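Local structure of DUF1805 domain-containing protein (1QW2) at the interface of chains A and B and the interface of chains A and C. The protein is of unknown function but belongs to the DUF1805 family and has a beta/alpha structure with an antiparallel beta sandwich. Residues are numbered along the deposited sequence; one frame, centred on the assembly and turned at random. Chains: chain A/B/C, conserved hypothetical protein TA1206.

Contact 1: the interface of chains A and B. Residues chain A 45-48; chain B 46-48.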
loop_
_atom_site.group_PDB
_atom_site.type_symbol
_atom_site.label_atom_id
_atom_site.label_comp_id
_atom_site.label_asym_id
_atom_site.label_seq_id
_atom_site.Cartn_x
_atom_site.Cartn_y
_atom_site.Cartn_z
ATOM N N GLY A 45 12.387 -15.697 -3.545
ATOM C CA GLY A 45 13.650 -15.836 -4.254
ATOM C C GLY A 45 14.362 -14.576 -4.719
ATOM O O GLY A 45 15.559 -14.615 -5.002
ATOM N N TYR A 46 13.645 -13.461 -4.818
ATOM C CA TYR A 46 14.278 -12.220 -5.245
ATOM C C TYR A 46 15.227 -11.650 -4.188
ATOM O O TYR A 46 16.006 -10.742 -4.478
ATOM C CB TYR A 46 13.220 -11.174 -5.607
ATOM C CG TYR A 46 12.624 -11.330 -6.992
ATOM C CD1 TYR A 46 13.427 -11.264 -8.134
ATOM C CD2 TYR A 46 11.250 -11.489 -7.160
ATOM C CE1 TYR A 46 12.866 -11.346 -9.416
ATOM C CE2 TYR A 46 10.681 -11.574 -8.433
ATOM C CZ TYR A 46 11.491 -11.498 -9.550
ATOM O OH TYR A 46 10.921 -11.543 -10.804
ATOM N N LEU A 47 15.182 -12.191 -2.973
ATOM C CA LEU A 47 16.062 -11.703 -1.916
ATOM C C LEU A 47 17.515 -12.090 -2.137
ATOM O O LEU A 47 17.827 -13.241 -2.446
ATOM C CB LEU A 47 15.624 -12.233 -0.547
ATOM C CG LEU A 47 16.547 -11.843 0.615
ATOM C CD1 LEU A 47 16.496 -10.340 0.826
ATOM C CD2 LEU A 47 16.122 -12.568 1.887
ATOM N N ASN A 48 18.396 -11.105 -1.986
ATOM C CA ASN A 48 19.835 -11.310 -2.109
ATOM C C ASN A 48 20.333 -11.532 -0.679
ATOM O O ASN A 48 20.449 -10.579 0.092
ATOM C CB ASN A 48 20.494 -10.060 -2.692
ATOM C CG ASN A 48 21.961 -10.260 -2.986
ATOM O OD1 ASN A 48 22.666 -10.948 -2.244
ATOM N ND2 ASN A 48 22.436 -9.647 -4.068
ATOM N N TYR B 46 18.961 -5.149 -2.135
ATOM C CA TYR B 46 18.351 -6.402 -1.712
ATOM C C TYR B 46 17.983 -7.304 -2.894
ATOM O O TYR B 46 17.675 -8.481 -2.704
ATOM C CB TYR B 46 17.108 -6.135 -0.860
ATOM C CG TYR B 46 17.395 -5.803 0.591
ATOM C CD1 TYR B 46 18.063 -6.708 1.420
ATOM C CD2 TYR B 46 16.950 -4.605 1.147
ATOM C CE1 TYR B 46 18.274 -6.426 2.776
ATOM C CE2 TYR B 46 17.156 -4.313 2.497
ATOM C CZ TYR B 46 17.811 -5.225 3.302
ATOM O OH TYR B 46 17.978 -4.950 4.643
ATOM N N LEU B 47 18.035 -6.767 -4.109
ATOM C CA LEU B 47 17.704 -7.568 -5.284
ATOM C C LEU B 47 18.761 -8.613 -5.598
ATOM O O LEU B 47 19.958 -8.324 -5.611
ATOM C CB LEU B 47 17.519 -6.682 -6.519
ATOM C CG LEU B 47 17.256 -7.449 -7.822
ATOM C CD1 LEU B 47 15.915 -8.158 -7.737
ATOM C CD2 LEU B 47 17.269 -6.489 -9.007
ATOM N N ASN B 48 18.298 -9.838 -5.838
ATOM C CA ASN B 48 19.167 -10.949 -6.207
ATOM C C ASN B 48 19.135 -10.993 -7.736
ATOM O O ASN B 48 18.156 -11.454 -8.323
ATOM C CB ASN B 48 18.610 -12.258 -5.646
ATOM C CG ASN B 48 19.541 -13.426 -5.863
ATOM O OD1 ASN B 48 20.206 -13.520 -6.897
ATOM N ND2 ASN B 48 19.585 -14.335 -4.891
#
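The phenol ring of A:Tyr46 meets B:Leu47 across the interface at its CD1 side. The leucine methyl B:Leu47 CD1 lies 4.0 Å from ring carbon A:Tyr46 CD1, raised above one face yet displaced outward beyond the rim, so it flanks the ring without capping it. The two side chains run alongside each other, pointing the same way. The other flat group, the carboxamide of B:Asn48, is met edgewise: B:Asn48 ND2 donates to the backbone carbonyl A:Leu47 O at 3.2 Å, the acceptor lying 6° out of the amide plane. That bond is fairly straight (161° at the hydrogen), but the nitrogen stands above the carbonyl plane, off the lone pairs. With CG of B:Asn48 opposite its backbone nitrogen (chi1 -174°), amide and main-chain N-H reach different acceptors. The backbone N-H takes the preceding carbonyl, with B:Asn48 N at 2.8 Å from A:Tyr46 O, through a more bent bond. Thus one asparagine grips two successive carbonyls, and B:Asn48 CB also packs 3.2 Å from A:Tyr46 O. The two-fold repeats every contact with chains exchanged, so the N-H and amide bonds each recur from A:Asn48 to chain B. At its centre A:Leu47 and B:Leu47 form an antiparallel bridge, and A:Asn48 CA comes 3.9 Å from B:Asn48 CB. Lying just before helix 49-54, this loop pairing probably helps fasten a symmetric A-B dimer, if that dimer is biological.

Contact 2: the interface of chains A and C. Residues chain A 8-10; chain C 8-10.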
loop_
_atom_site.group_PDB
_atom_site.type_symbol
_atom_site.label_atom_id
_atom_site.label_comp_id
_atom_site.label_asym_id
_atom_site.label_seq_id
_atom_site.Cartn_x
_atom_site.Cartn_y
_atom_site.Cartn_z
HETATM N N MSE A 8 -0.887 -4.939 -5.922
HETATM C CA MSE A 8 -0.187 -5.008 -4.650
HETATM C C MSE A 8 -1.159 -5.394 -3.552
HETATM O O MSE A 8 -2.318 -4.980 -3.558
HETATM C CB MSE A 8 0.439 -3.660 -4.295
HETATM C CG MSE A 8 1.612 -3.268 -5.153
HETATM SE SE MSE A 8 2.371 -1.623 -4.509
HETATM C CE MSE A 8 2.038 -1.857 -2.665
ATOM N N GLN A 9 -0.674 -6.188 -2.608
ATOM C CA GLN A 9 -1.469 -6.627 -1.475
ATOM C C GLN A 9 -0.657 -6.375 -0.220
ATOM O O GLN A 9 0.532 -6.688 -0.168
ATOM C CB GLN A 9 -1.793 -8.118 -1.581
ATOM C CG GLN A 9 -2.793 -8.471 -2.663
ATOM C CD GLN A 9 -3.115 -9.951 -2.680
ATOM O OE1 GLN A 9 -2.234 -10.788 -2.876
ATOM N NE2 GLN A 9 -4.384 -10.283 -2.466
ATOM N N ILE A 10 -1.300 -5.801 0.788
ATOM C CA ILE A 10 -0.642 -5.510 2.052
ATOM C C ILE A 10 -1.571 -6.014 3.140
ATOM O O ILE A 10 -2.672 -5.497 3.311
ATOM C CB ILE A 10 -0.432 -3.999 2.230
ATOM C CG1 ILE A 10 0.242 -3.425 0.984
ATOM C CG2 ILE A 10 0.418 -3.734 3.466
ATOM C CD1 ILE A 10 0.217 -1.916 0.923
HETATM N N MSE C 8 -5.441 -4.899 2.577
HETATM C CA MSE C 8 -5.457 -3.766 1.667
HETATM C C MSE C 8 -5.021 -4.214 0.285
HETATM O O MSE C 8 -4.143 -5.065 0.143
HETATM C CB MSE C 8 -4.509 -2.667 2.144
HETATM C CG MSE C 8 -4.963 -1.941 3.381
HETATM SE SE MSE C 8 -3.743 -0.510 3.784
HETATM C CE MSE C 8 -3.260 -0.042 2.019
ATOM N N GLN C 9 -5.641 -3.631 -0.731
ATOM C CA GLN C 9 -5.322 -3.931 -2.115
ATOM C C GLN C 9 -5.124 -2.612 -2.836
ATOM O O GLN C 9 -5.919 -1.686 -2.679
ATOM C CB GLN C 9 -6.458 -4.710 -2.781
ATOM C CG GLN C 9 -6.606 -6.140 -2.305
ATOM C CD GLN C 9 -7.708 -6.874 -3.041
ATOM O OE1 GLN C 9 -8.872 -6.478 -2.995
ATOM N NE2 GLN C 9 -7.343 -7.949 -3.733
ATOM N N ILE C 10 -4.058 -2.528 -3.620
ATOM C CA ILE C 10 -3.754 -1.323 -4.375
ATOM C C ILE C 10 -3.440 -1.776 -5.789
ATOM O O ILE C 10 -2.450 -2.467 -6.019
ATOM C CB ILE C 10 -2.528 -0.603 -3.795
ATOM C CG1 ILE C 10 -2.711 -0.413 -2.289
ATOM C CG2 ILE C 10 -2.342 0.744 -4.483
ATOM C CD1 ILE C 10 -1.447 0.003 -1.574
#
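A:Ile10 N donates to C:Met8 O at 3.0 Å, and the twin bond from C:Ile10 N to A:Met8 O completes an antiparallel pairing of two beta strands, both 3-15, in this DUF1805 protein. Each bond is nearly straight, 171° at the hydrogen, although the donor is tilted from the carbonyl plane. The return bonds are weak: A:Met8 N lies 2.9 Å from C:Ile10 O, but the angle at the hydrogen is poor, as it is in the twin. Opposite A:Gln9 stands C:Gln9, the residue pair about which the two-fold is centred; here the backbones approach through A:Gln9 CA and C:Met8 O, 3.5 Å apart.

Side chains alternate between the two faces of the joined strands. On one face the delta methyls A:Ile10 CD1 and C:Ile10 CD1 touch across the seam at 3.6 Å, where the two side chains cross at a slant. Each selenomethionine runs alongside the partner's isoleucine, and its terminal methyl flanks this pair: A:Met8 CE is 4.1 Å from C:Ile10 CD1 and 4.0 Å from A:Ile10 CD1 of its own chain. A bend at the last torsion of A:Met8 (chi3 33°) turns that methyl back from the otherwise extended chain toward both isoleucines.

On the opposite face A:Gln9 and C:Gln9 project side by side, extended beyond CG. Their amide nitrogens, A:Gln9 NE2 and C:Gln9 NE2, are 4.0 Å apart, with the amide planes turned 38° from each other; the amides lie near each other, but this spacing is too long for a close contact or for a hydrogen bond between the two nitrogens.

The C-alpha centres of contact 1 and contact 2 lie about 21 Å apart, and the two contacts have no residue in common; chain A is the partner they share. Contact 1 uses the loop leading into helix 49-54, whereas contact 2 uses strand 3-15. Both belong to two-fold symmetric interfaces between copies of one protein, but on separate surfaces, so chain A can hold chains B and C at once. Two distinct self-pairings of this kind could build the four-copy deposited assembly, which may or may not be the form present in the cell.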